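Local coordinates for mortality factor 4-like protein 1 (Homo sapiens, PDB 2F5K) that binds methylated histone H3 through its chromo domain, probably linking chromatin marks to gene regulation, at residues 29-34 with 54-59. Residues are numbered along the deposited sequence; the frame is centred on the assembly and turned at random.
Sequences VLCFHG and YFIHYS
Cys-31 and Ile-56 meet at the tight centre of this contact. The sulfur SG of Cys-31 lies 3.5 Å from CD1 of Ile-56, and CB of Cys-31 is equally near that methyl. SG stands anti to its backbone N (chi1 -173°), which swings it toward the hydroxyl end of Tyr-58, 3.7 Å from OH. The same methyl of Ile-56 sits over the centre of one face of the Tyr-58 ring, 3.1 Å above its plane. Tyr-58 also reaches Cys-31 directly, with CE2 3.9 Å from the Cys-31 CB. The sulfur approaches this ring obliquely, 4.9 Å from its centroid, a cysteine sulfur-aromatic contact. Cys-31, Ile-56 and Tyr-58 are all buried and form one compact cluster.

The other side is looser. His-33, partly exposed, touches Tyr-58 through its CB, 4.1 Å from CE2, and through its ring carbon CD2, near OH. The two side chains cross at about a right angle, and their rings are set obliquely. The carbonyl O of Phe-32 lies at the edge of the tyrosine ring, near its plane, 3.6 Å from OH. That oxygen accepts a hydrogen bond from Arg-73. An alanine in place of Tyr-58 would probably open a gap beside Cys-31 and leave the Ile-56 methyl without the ring face it packs on.

The strand axes run nearly perpendicular (98°) and 8.9 Å apart at closest approach, so the strands do not pair but meet through side chains and the Phe-32 carbonyl. This is packing across the inside of the chromo domain's curved antiparallel sheet. Strand 37-48 lies between the two strands in the sheet order and pairs with both. Val-69 of strand 67-70 touches Cys-31, Ile-56 and Tyr-58, while Trp-61 meets the rings of Tyr-58 and His-33.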
loop_
_atom_site.group_PDB
_atom_site.type_symbol
_atom_site.label_atom_id
_atom_site.label_comp_id
_atom_site.label_asym_id
_atom_site.label_seq_id
_atom_site.Cartn_x
_atom_site.Cartn_y
_atom_site.Cartn_z
ATOM N N VAL A 29 7.385 0.057 0.729
ATOM C CA VAL A 29 6.270 -0.868 0.913
ATOM C C VAL A 29 5.359 -0.960 -0.288
ATOM O O VAL A 29 5.483 -0.238 -1.269
ATOM C CB VAL A 29 5.409 -0.433 2.160
ATOM C CG1 VAL A 29 4.014 -0.998 2.105
ATOM C CG2 VAL A 29 6.102 -0.778 3.499
ATOM N N LEU A 30 4.428 -1.881 -0.227
ATOM C CA LEU A 30 3.457 -1.953 -1.292
ATOM C C LEU A 30 2.194 -1.622 -0.594
ATOM O O LEU A 30 1.907 -2.165 0.466
ATOM C CB LEU A 30 3.387 -3.332 -1.908
ATOM C CG LEU A 30 4.645 -3.759 -2.667
ATOM C CD1 LEU A 30 4.506 -5.239 -3.059
ATOM C CD2 LEU A 30 4.781 -2.914 -3.893
ATOM N N CYS A 31 1.419 -0.730 -1.157
ATOM C CA CYS A 31 0.237 -0.337 -0.457
ATOM C C CYS A 31 -0.928 -0.433 -1.382
ATOM O O CYS A 31 -0.821 -0.051 -2.535
ATOM C CB CYS A 31 0.380 1.106 0.057
ATOM S SG CYS A 31 -0.970 1.633 1.136
ATOM N N PHE A 32 -2.045 -0.925 -0.853
ATOM C CA PHE A 32 -3.281 -1.008 -1.584
ATOM C C PHE A 32 -3.957 0.364 -1.645
ATOM O O PHE A 32 -3.988 1.098 -0.659
ATOM C CB PHE A 32 -4.250 -1.967 -0.871
ATOM C CG PHE A 32 -4.083 -3.396 -1.251
ATOM C CD1 PHE A 32 -3.580 -4.304 -0.365
ATOM C CD2 PHE A 32 -4.462 -3.835 -2.492
ATOM C CE1 PHE A 32 -3.445 -5.654 -0.724
ATOM C CE2 PHE A 32 -4.316 -5.175 -2.854
ATOM C CZ PHE A 32 -3.784 -6.056 -1.976
ATOM N N HIS A 33 -4.517 0.687 -2.800
ATOM C CA HIS A 33 -5.258 1.910 -2.942
ATOM C C HIS A 33 -6.649 1.602 -3.500
ATOM O O HIS A 33 -7.643 1.637 -2.768
ATOM C CB HIS A 33 -4.502 2.935 -3.792
ATOM C CG HIS A 33 -5.285 4.180 -4.036
ATOM N ND1 HIS A 33 -5.700 4.567 -5.295
ATOM C CD2 HIS A 33 -5.744 5.124 -3.178
ATOM C CE1 HIS A 33 -6.373 5.702 -5.202
ATOM N NE2 HIS A 33 -6.412 6.061 -3.928
ATOM N N GLY A 34 -6.753 1.291 -4.777
ATOM C CA GLY A 34 -8.065 0.826 -5.218
ATOM C C GLY A 34 -8.005 -0.702 -5.164
ATOM O O GLY A 34 -7.745 -1.284 -4.109
ATOM N N TYR A 54 -0.998 3.926 9.320
ATOM C CA TYR A 54 0.198 4.374 8.627
ATOM C C TYR A 54 -0.089 5.520 7.698
ATOM O O TYR A 54 -1.053 5.494 6.933
ATOM C CB TYR A 54 0.823 3.245 7.818
ATOM C CG TYR A 54 1.319 2.105 8.654
ATOM C CD1 TYR A 54 0.541 0.974 8.838
ATOM C CD2 TYR A 54 2.559 2.160 9.265
ATOM C CE1 TYR A 54 0.983 -0.075 9.584
ATOM C CE2 TYR A 54 3.015 1.115 10.020
ATOM C CZ TYR A 54 2.225 -0.006 10.178
ATOM O OH TYR A 54 2.674 -1.056 10.942
ATOM N N PHE A 55 0.751 6.535 7.763
ATOM C CA PHE A 55 0.607 7.631 6.830
ATOM C C PHE A 55 1.498 7.282 5.647
ATOM O O PHE A 55 2.676 6.951 5.819
ATOM C CB PHE A 55 0.987 8.964 7.482
ATOM C CG PHE A 55 0.795 10.149 6.584
ATOM C CD1 PHE A 55 -0.466 10.504 6.143
ATOM C CD2 PHE A 55 1.886 10.901 6.166
ATOM C CE1 PHE A 55 -0.647 11.614 5.291
ATOM C CE2 PHE A 55 1.731 12.005 5.314
ATOM C CZ PHE A 55 0.463 12.364 4.871
ATOM N N ILE A 56 0.950 7.326 4.438
ATOM C CA ILE A 56 1.771 6.921 3.312
ATOM C C ILE A 56 1.889 7.862 2.113
ATOM O O ILE A 56 0.939 8.548 1.698
ATOM C CB ILE A 56 1.394 5.503 2.816
ATOM C CG1 ILE A 56 0.558 5.577 1.561
ATOM C CG2 ILE A 56 0.706 4.645 3.903
ATOM C CD1 ILE A 56 0.915 4.522 0.606
ATOM N N HIS A 57 3.072 7.860 1.535
ATOM C CA HIS A 57 3.279 8.589 0.311
ATOM C C HIS A 57 3.446 7.563 -0.788
ATOM O O HIS A 57 4.314 6.695 -0.715
ATOM C CB HIS A 57 4.515 9.493 0.386
ATOM C CG HIS A 57 5.022 9.906 -0.956
ATOM N ND1 HIS A 57 6.221 9.458 -1.468
ATOM C CD2 HIS A 57 4.477 10.695 -1.913
ATOM C CE1 HIS A 57 6.394 9.960 -2.678
ATOM N NE2 HIS A 57 5.352 10.718 -2.970
ATOM N N TYR A 58 2.602 7.639 -1.797
ATOM C CA TYR A 58 2.731 6.711 -2.885
ATOM C C TYR A 58 3.835 7.248 -3.780
ATOM O O TYR A 58 3.809 8.427 -4.190
ATOM C CB TYR A 58 1.414 6.552 -3.618
ATOM C CG TYR A 58 0.307 5.987 -2.740
ATOM C CD1 TYR A 58 -0.420 6.821 -1.879
ATOM C CD2 TYR A 58 -0.014 4.614 -2.764
ATOM C CE1 TYR A 58 -1.446 6.317 -1.087
ATOM C CE2 TYR A 58 -1.025 4.108 -1.982
ATOM C CZ TYR A 58 -1.732 4.963 -1.133
ATOM O OH TYR A 58 -2.738 4.491 -0.346
ATOM N N SER A 59 4.821 6.393 -4.046
ATOM C CA SER A 59 5.965 6.804 -4.834
ATOM C C SER A 59 5.606 7.178 -6.251
ATOM O O SER A 59 4.808 6.524 -6.919
ATOM C CB SER A 59 7.097 5.782 -4.789
ATOM O OG SER A 59 6.593 4.478 -4.843
#